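Side-chain contacts in carboxypeptidase 1 (Deinococcus radiodurans str. R1, PDB 5GIV), which is a zinc-dependent carboxypeptidase of the M32 family that probably releases amino acids one at a time from peptide C-termini with broad specificity: residues A[345-350]-A[396-401]; A[365-370]-A[374-379]. All coordinates share one frame; numbering follows the deposited sequence.

Contact 1. Residues A[345-350]-A[396-401]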
ATOM      1  N   ARG A 345      37.546 -10.787   2.198  1.00 33.63           N
ATOM      2  CA  ARG A 345      37.471  -9.545   2.954  1.00 33.56           C
ATOM      3  C   ARG A 345      36.880  -8.471   2.059  1.00 33.39           C
ATOM      4  O   ARG A 345      37.441  -8.161   1.005  1.00 33.31           O
ATOM      5  CB  ARG A 345      38.854  -9.125   3.430  1.00 33.63           C
ATOM      6  CG  ARG A 345      39.634 -10.243   4.052  1.00 33.82           C
ATOM      7  CD  ARG A 345      41.077  -9.841   4.279  1.00 33.87           C
ATOM      8  NE  ARG A 345      41.842 -11.010   4.694  1.00 34.06           N
ATOM      9  CZ  ARG A 345      42.778 -11.594   3.955  1.00 34.11           C
ATOM     10  NH1 ARG A 345      43.105 -11.099   2.763  1.00 33.96           N
ATOM     11  NH2 ARG A 345      43.399 -12.670   4.421  1.00 34.30           N
ATOM     12  N   SER A 346      35.749  -7.912   2.464  1.00 19.87           N
ATOM     13  CA  SER A 346      35.028  -6.950   1.646  1.00 19.73           C
ATOM     14  C   SER A 346      34.622  -5.775   2.526  1.00 19.66           C
ATOM     15  O   SER A 346      34.876  -5.762   3.735  1.00 19.72           O
ATOM     16  CB  SER A 346      33.811  -7.593   0.962  1.00 19.72           C
ATOM     17  OG  SER A 346      32.942  -8.211   1.906  1.00 19.79           O
ATOM     18  N   LEU A 347      34.011  -4.770   1.902  1.00 19.61           N
ATOM     19  CA  LEU A 347      33.687  -3.512   2.562  1.00 19.55           C
ATOM     20  C   LEU A 347      32.246  -3.421   3.066  1.00 19.54           C
ATOM     21  O   LEU A 347      32.003  -2.796   4.103  1.00 19.52           O
ATOM     22  CB  LEU A 347      33.928  -2.350   1.595  1.00 19.43           C
ATOM     23  CG  LEU A 347      35.353  -2.097   1.122  1.00 19.42           C
ATOM     24  CD1 LEU A 347      35.344  -1.003   0.054  1.00 19.32           C
ATOM     25  CD2 LEU A 347      36.265  -1.716   2.301  1.00 19.47           C
ATOM     26  N   ILE A 348      31.288  -4.025   2.370  1.00 17.21           N
ATOM     27  CA  ILE A 348      29.873  -3.821   2.654  1.00 17.22           C
ATOM     28  C   ILE A 348      29.400  -4.918   3.592  1.00 17.19           C
ATOM     29  O   ILE A 348      29.463  -6.107   3.253  1.00 17.18           O
ATOM     30  CB  ILE A 348      29.037  -3.817   1.365  1.00 17.24           C
ATOM     31  CG1 ILE A 348      29.595  -2.807   0.353  1.00 17.28           C
ATOM     32  CG2 ILE A 348      27.562  -3.582   1.695  1.00 17.25           C
ATOM     33  CD1 ILE A 348      29.707  -1.408   0.887  1.00 17.29           C
ATOM     34  N   ARG A 349      28.910  -4.509   4.767  1.00 17.41           N
ATOM     35  CA  ARG A 349      28.485  -5.461   5.782  1.00 17.50           C
ATOM     36  C   ARG A 349      27.389  -6.378   5.258  1.00 17.52           C
ATOM     37  O   ARG A 349      27.458  -7.600   5.428  1.00 17.62           O
ATOM     38  CB  ARG A 349      28.012  -4.720   7.032  1.00 17.48           C
ATOM     39  CG  ARG A 349      27.386  -5.638   8.074  1.00 17.56           C
ATOM     40  CD  ARG A 349      26.788  -4.838   9.221  1.00 17.54           C
ATOM     41  NE  ARG A 349      25.818  -3.880   8.709  1.00 17.45           N
ATOM     42  CZ  ARG A 349      24.540  -4.162   8.495  1.00 17.44           C
ATOM     43  NH1 ARG A 349      24.074  -5.374   8.779  1.00 17.50           N
ATOM     44  NH2 ARG A 349      23.729  -3.230   8.012  1.00 17.37           N
ATOM     45  N   THR A 350      26.360  -5.807   4.623  1.00 24.30           N
ATOM     46  CA  THR A 350      25.196  -6.603   4.236  1.00 24.33           C
ATOM     47  C   THR A 350      25.520  -7.670   3.194  1.00 24.39           C
ATOM     48  O   THR A 350      24.789  -8.661   3.098  1.00 24.46           O
ATOM     49  CB  THR A 350      24.065  -5.700   3.725  1.00 24.25           C
ATOM     50  OG1 THR A 350      24.565  -4.813   2.720  1.00 24.19           O
ATOM     51  CG2 THR A 350      23.489  -4.879   4.850  1.00 24.23           C
ATOM     52  N   ARG A 396      40.527  -0.900   3.542  1.00 34.56           N
ATOM     53  CA  ARG A 396      39.713   0.260   3.851  1.00 34.48           C
ATOM     54  C   ARG A 396      39.056   0.784   2.583  1.00 34.36           C
ATOM     55  O   ARG A 396      39.565   0.602   1.472  1.00 34.33           O
ATOM     56  CB  ARG A 396      40.526   1.353   4.550  1.00 34.50           C
ATOM     57  CG  ARG A 396      41.802   1.757   3.876  1.00 34.48           C
ATOM     58  CD  ARG A 396      42.098   3.175   4.285  1.00 34.45           C
ATOM     59  NE  ARG A 396      41.116   4.089   3.693  1.00 34.36           N
ATOM     60  CZ  ARG A 396      40.912   5.338   4.101  1.00 34.33           C
ATOM     61  NH1 ARG A 396      41.622   5.827   5.115  1.00 34.39           N
ATOM     62  NH2 ARG A 396      39.997   6.095   3.493  1.00 34.25           N
ATOM     63  N   ALA A 397      37.901   1.418   2.762  1.00 21.34           N
ATOM     64  CA  ALA A 397      37.191   1.984   1.636  1.00 21.24           C
ATOM     65  C   ALA A 397      37.958   3.186   1.078  1.00 21.18           C
ATOM     66  O   ALA A 397      38.760   3.805   1.784  1.00 21.19           O
ATOM     67  CB  ALA A 397      35.788   2.406   2.055  1.00 21.23           C
ATOM     68  N   PRO A 398      37.755   3.510  -0.203  1.00 25.35           N
ATOM     69  CA  PRO A 398      38.463   4.655  -0.795  1.00 25.29           C
ATOM     70  C   PRO A 398      37.996   5.995  -0.264  1.00 25.27           C
ATOM     71  O   PRO A 398      38.706   6.996  -0.429  1.00 25.24           O
ATOM     72  CB  PRO A 398      38.165   4.515  -2.294  1.00 25.23           C
ATOM     73  CG  PRO A 398      36.901   3.731  -2.351  1.00 25.25           C
ATOM     74  CD  PRO A 398      36.933   2.791  -1.189  1.00 25.33           C
ATOM     75  N   SER A 399      36.820   6.052   0.349  1.00 32.08           N
ATOM     76  CA  SER A 399      36.283   7.285   0.891  1.00 32.05           C
ATOM     77  C   SER A 399      35.366   6.922   2.056  1.00 32.10           C
ATOM     78  O   SER A 399      35.374   5.787   2.540  1.00 32.17           O
ATOM     79  CB  SER A 399      35.565   8.077  -0.208  1.00 31.99           C
ATOM     80  OG  SER A 399      34.446   7.363  -0.695  1.00 31.99           O
ATOM     81  N   ASP A 400      34.564   7.889   2.501  1.00 24.40           N
ATOM     82  CA  ASP A 400      33.605   7.643   3.567  1.00 24.44           C
ATOM     83  C   ASP A 400      32.287   7.079   3.063  1.00 24.43           C
ATOM     84  O   ASP A 400      31.487   6.616   3.881  1.00 24.48           O
ATOM     85  CB  ASP A 400      33.333   8.936   4.344  1.00 24.45           C
ATOM     86  CG  ASP A 400      34.577   9.494   4.988  1.00 24.48           C
ATOM     87  OD1 ASP A 400      35.395   8.707   5.486  1.00 24.53           O
ATOM     88  OD2 ASP A 400      34.754  10.725   4.994  1.00 24.47           O
ATOM     89  N   VAL A 401      32.047   7.094   1.745  1.00 18.88           N
ATOM     90  CA  VAL A 401      30.792   6.569   1.209  1.00 18.88           C
ATOM     91  C   VAL A 401      30.530   5.170   1.747  1.00 18.93           C
ATOM     92  O   VAL A 401      29.464   4.886   2.310  1.00 18.96           O
ATOM     93  CB  VAL A 401      30.817   6.570  -0.329  1.00 18.84           C
ATOM     94  CG1 VAL A 401      29.582   5.862  -0.872  1.00 18.85           C
ATOM     95  CG2 VAL A 401      30.902   8.006  -0.865  1.00 18.79           C
TER

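Contact 2. Residues A[365-370]-A[374-379]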
ATOM      1  N   PHE A 365      30.170  -2.230  16.759  1.00 20.09           N
ATOM      2  CA  PHE A 365      29.887  -2.290  18.189  1.00 20.14           C
ATOM      3  C   PHE A 365      30.980  -1.592  18.991  1.00 20.20           C
ATOM      4  O   PHE A 365      30.692  -0.808  19.904  1.00 20.20           O
ATOM      5  CB  PHE A 365      29.735  -3.748  18.612  1.00 20.23           C
ATOM      6  CG  PHE A 365      29.445  -3.948  20.073  1.00 20.30           C
ATOM      7  CD1 PHE A 365      28.157  -3.862  20.552  1.00 20.24           C
ATOM      8  CD2 PHE A 365      30.462  -4.258  20.961  1.00 20.43           C
ATOM      9  CE1 PHE A 365      27.885  -4.067  21.888  1.00 20.28           C
ATOM     10  CE2 PHE A 365      30.195  -4.470  22.306  1.00 20.49           C
ATOM     11  CZ  PHE A 365      28.910  -4.373  22.769  1.00 20.41           C
ATOM     12  N   GLU A 366      32.246  -1.859  18.659  1.00 32.90           N
ATOM     13  CA  GLU A 366      33.343  -1.275  19.422  1.00 32.99           C
ATOM     14  C   GLU A 366      33.421   0.236  19.233  1.00 32.93           C
ATOM     15  O   GLU A 366      33.783   0.956  20.172  1.00 32.98           O
ATOM     16  CB  GLU A 366      34.657  -1.957  19.041  1.00 33.08           C
ATOM     17  CG  GLU A 366      34.770  -3.376  19.615  1.00 33.24           C
ATOM     18  CD  GLU A 366      36.037  -4.110  19.207  1.00 33.39           C
ATOM     19  OE1 GLU A 366      36.815  -3.578  18.376  1.00 33.36           O
ATOM     20  OE2 GLU A 366      36.247  -5.243  19.703  1.00 33.53           O
ATOM     21  N   LEU A 367      33.048   0.741  18.051  1.00 26.28           N
ATOM     22  CA  LEU A 367      32.977   2.185  17.857  1.00 26.20           C
ATOM     23  C   LEU A 367      31.836   2.781  18.669  1.00 26.19           C
ATOM     24  O   LEU A 367      31.953   3.895  19.193  1.00 26.18           O
ATOM     25  CB  LEU A 367      32.812   2.515  16.369  1.00 26.09           C
ATOM     26  CG  LEU A 367      33.992   2.184  15.446  1.00 26.07           C
ATOM     27  CD1 LEU A 367      33.571   2.208  13.982  1.00 25.97           C
ATOM     28  CD2 LEU A 367      35.155   3.154  15.675  1.00 26.09           C
ATOM     29  N   GLU A 368      30.713   2.060  18.763  1.00 26.01           N
ATOM     30  CA  GLU A 368      29.630   2.492  19.639  1.00 25.99           C
ATOM     31  C   GLU A 368      30.094   2.540  21.090  1.00 26.09           C
ATOM     32  O   GLU A 368      29.793   3.495  21.820  1.00 26.10           O
ATOM     33  CB  GLU A 368      28.436   1.553  19.506  1.00 25.96           C
ATOM     34  CG  GLU A 368      27.661   1.635  18.210  1.00 25.87           C
ATOM     35  CD  GLU A 368      26.493   0.654  18.193  1.00 25.84           C
ATOM     36  OE1 GLU A 368      26.538  -0.341  18.952  1.00 25.89           O
ATOM     37  OE2 GLU A 368      25.531   0.884  17.432  1.00 25.77           O
ATOM     38  N   ARG A 369      30.826   1.511  21.528  1.00 42.91           N
ATOM     39  CA  ARG A 369      31.321   1.488  22.897  1.00 43.03           C
ATOM     40  C   ARG A 369      32.188   2.706  23.179  1.00 43.06           C
ATOM     41  O   ARG A 369      32.008   3.384  24.197  1.00 43.10           O
ATOM     42  CB  ARG A 369      32.104   0.201  23.159  1.00 43.15           C
ATOM     43  CG  ARG A 369      32.439  -0.008  24.626  1.00 43.30           C
ATOM     44  CD  ARG A 369      33.605  -0.961  24.835  1.00 43.45           C
ATOM     45  NE  ARG A 369      33.289  -2.351  24.502  1.00 43.50           N
ATOM     46  CZ  ARG A 369      32.454  -3.122  25.199  1.00 43.55           C
ATOM     47  NH1 ARG A 369      31.821  -2.637  26.267  1.00 43.53           N
ATOM     48  NH2 ARG A 369      32.244  -4.386  24.827  1.00 43.60           N
ATOM     49  N   GLU A 370      33.131   3.004  22.280  1.00 38.31           N
ATOM     50  CA  GLU A 370      34.005   4.159  22.473  1.00 38.34           C
ATOM     51  C   GLU A 370      33.225   5.465  22.464  1.00 38.27           C
ATOM     52  O   GLU A 370      33.499   6.363  23.270  1.00 38.33           O
ATOM     53  CB  GLU A 370      35.097   4.196  21.403  1.00 38.35           C
ATOM     54  CG  GLU A 370      36.107   3.057  21.483  1.00 38.45           C
ATOM     55  CD  GLU A 370      36.748   2.947  22.865  1.00 38.61           C
ATOM     56  OE1 GLU A 370      36.680   1.853  23.476  1.00 38.71           O
ATOM     57  OE2 GLU A 370      37.320   3.959  23.345  1.00 38.65           O
ATOM     58  N   GLY A 374      32.392   8.271  25.764  1.00 29.06           N
ATOM     59  CA  GLY A 374      33.044   9.554  25.633  1.00 29.08           C
ATOM     60  C   GLY A 374      34.500   9.490  25.231  1.00 29.11           C
ATOM     61  O   GLY A 374      35.174  10.526  25.265  1.00 29.16           O
ATOM     62  N   LYS A 375      35.010   8.316  24.847  1.00 37.76           N
ATOM     63  CA  LYS A 375      36.410   8.175  24.463  1.00 37.80           C
ATOM     64  C   LYS A 375      36.668   8.417  22.980  1.00 37.70           C
ATOM     65  O   LYS A 375      37.825   8.619  22.595  1.00 37.72           O
ATOM     66  CB  LYS A 375      36.930   6.782  24.836  1.00 37.89           C
ATOM     67  CG  LYS A 375      36.742   6.406  26.307  1.00 38.00           C
ATOM     68  CD  LYS A 375      37.440   5.082  26.640  1.00 38.11           C
ATOM     69  CE  LYS A 375      38.822   5.304  27.272  1.00 38.23           C
ATOM     70  NZ  LYS A 375      39.738   6.177  26.455  1.00 38.21           N
ATOM     71  N   LEU A 376      35.640   8.397  22.136  1.00 27.22           N
ATOM     72  CA  LEU A 376      35.799   8.650  20.705  1.00 27.13           C
ATOM     73  C   LEU A 376      34.875   9.788  20.311  1.00 27.06           C
ATOM     74  O   LEU A 376      33.652   9.674  20.440  1.00 27.03           O
ATOM     75  CB  LEU A 376      35.500   7.398  19.872  1.00 27.06           C
ATOM     76  CG  LEU A 376      35.341   7.565  18.353  1.00 26.94           C
ATOM     77  CD1 LEU A 376      36.591   8.141  17.671  1.00 26.92           C
ATOM     78  CD2 LEU A 376      34.948   6.240  17.714  1.00 26.91           C
ATOM     79  N   ALA A 377      35.457  10.886  19.847  1.00 30.30           N
ATOM     80  CA  ALA A 377      34.655  12.021  19.419  1.00 30.25           C
ATOM     81  C   ALA A 377      34.009  11.730  18.073  1.00 30.13           C
ATOM     82  O   ALA A 377      34.589  11.062  17.212  1.00 30.08           O
ATOM     83  CB  ALA A 377      35.518  13.278  19.328  1.00 30.29           C
ATOM     84  N   VAL A 378      32.790  12.241  17.894  1.00 27.82           N
ATOM     85  CA  VAL A 378      32.059  11.988  16.658  1.00 27.72           C
ATOM     86  C   VAL A 378      32.828  12.519  15.456  1.00 27.68           C
ATOM     87  O   VAL A 378      32.867  11.880  14.392  1.00 27.61           O
ATOM     88  CB  VAL A 378      30.655  12.604  16.734  1.00 27.69           C
ATOM     89  CG1 VAL A 378      30.060  12.679  15.353  1.00 27.61           C
ATOM     90  CG2 VAL A 378      29.776  11.792  17.660  1.00 27.73           C
ATOM     91  N   ARG A 379      33.478  13.678  15.604  1.00 27.25           N
ATOM     92  CA  ARG A 379      34.209  14.236  14.472  1.00 27.19           C
ATOM     93  C   ARG A 379      35.370  13.344  14.066  1.00 27.17           C
ATOM     94  O   ARG A 379      35.854  13.448  12.934  1.00 27.10           O
ATOM     95  CB  ARG A 379      34.726  15.642  14.800  1.00 27.25           C
TER

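Contact 1. Residues A[345-350]-A[396-401]
L347 reaches the 396-401 segment through its first two torsions: chi1 of -64° puts CG opposite the carbonyl carbon and beside the backbone N, and chi2 of 174° extends the chain toward CD1, bringing the methyl fork onto R396, A397 and P398. CD2 rests on the peptide link, 3.6 Å from A397 N and 3.8 Å from R396 C, while L347 CD1 lies 4.0 Å from A397 CB and 4.3 Å from P398 CD. The contact is therefore van der Waals packing of one side chain against an extended stretch of loop: backbone, A397 CB and the P398 ring. R396 steadies that stretch from within, gripping A397 O side-on, with R396 NE at 3.0 Å and R396 NH2 at 3.1 Å from this oxygen, which lies only 9° out of the guanidinium plane. An alanine in place of L347 would remove both methyls and is likely to leave A397 and P398 without their apolar cover from this loop. L347 O and R349 N both bond the side chain of Q406, whereas R396 and A397 pack on H386 of helix 381-393; the contact thus joins the loop preceding helix 357-372 to the loop following helix 381-393.

Contact 2. Residues A[365-370]-A[374-379]
E370 O accepts two backbone bonds from the chain just after its own helix, from K375 N at 2.9 Å, nearly in line with the carbonyl, and from L376 N at 3.2 Å, which approaches from above the carbonyl plane. E370 CB and L376 CB meet at 3.6 Å. With CG opposite its backbone N (chi1 168°), L376 lies back against the helix and brings its CD2 to 3.7 Å from L367 CD2, one turn before E370. The bond from K375 N is the 6→1 bond of a Schellman motif ending helix 357-372, and that from L376 N is additional; G374 is the first residue to leave helical geometry, its phi of 75° being one that glycine adopts readily. On the helix side the E370 chain bends at chi2 (-54°), which lays the carboxylate across the start of the lysine chain; E370 OE2 is 3.2 Å from K375 CB and 3.5 Å from K375 CD. The lysine chain bends only near its end, and its NZ stays 4.5 Å from E370 OE2, too long for a salt bridge. L376 packs on L381 and A384 of helix 381-393, and L367 on A384 and W385.

In the fold
Both contacts bear on the pair of helices 357-372 and 381-393. Contact 2 is nested inside the loop that contact 1 closes: 345-350 precedes the first helix, 396-401 follows the second, and 374-379 is part of the connection between them. The two centres are 19 Å apart and the nearest atoms about 8 Å, so the contacts do not touch. Helix 381-393 links them physically, since H386 packs on the 396-401 side of contact 1 while A384 meets both leucines of contact 2. The centres lie about 20 Å and 23 Å from the chain centre, and both contacts are away from the zinc ion held by H266, H270 and E296.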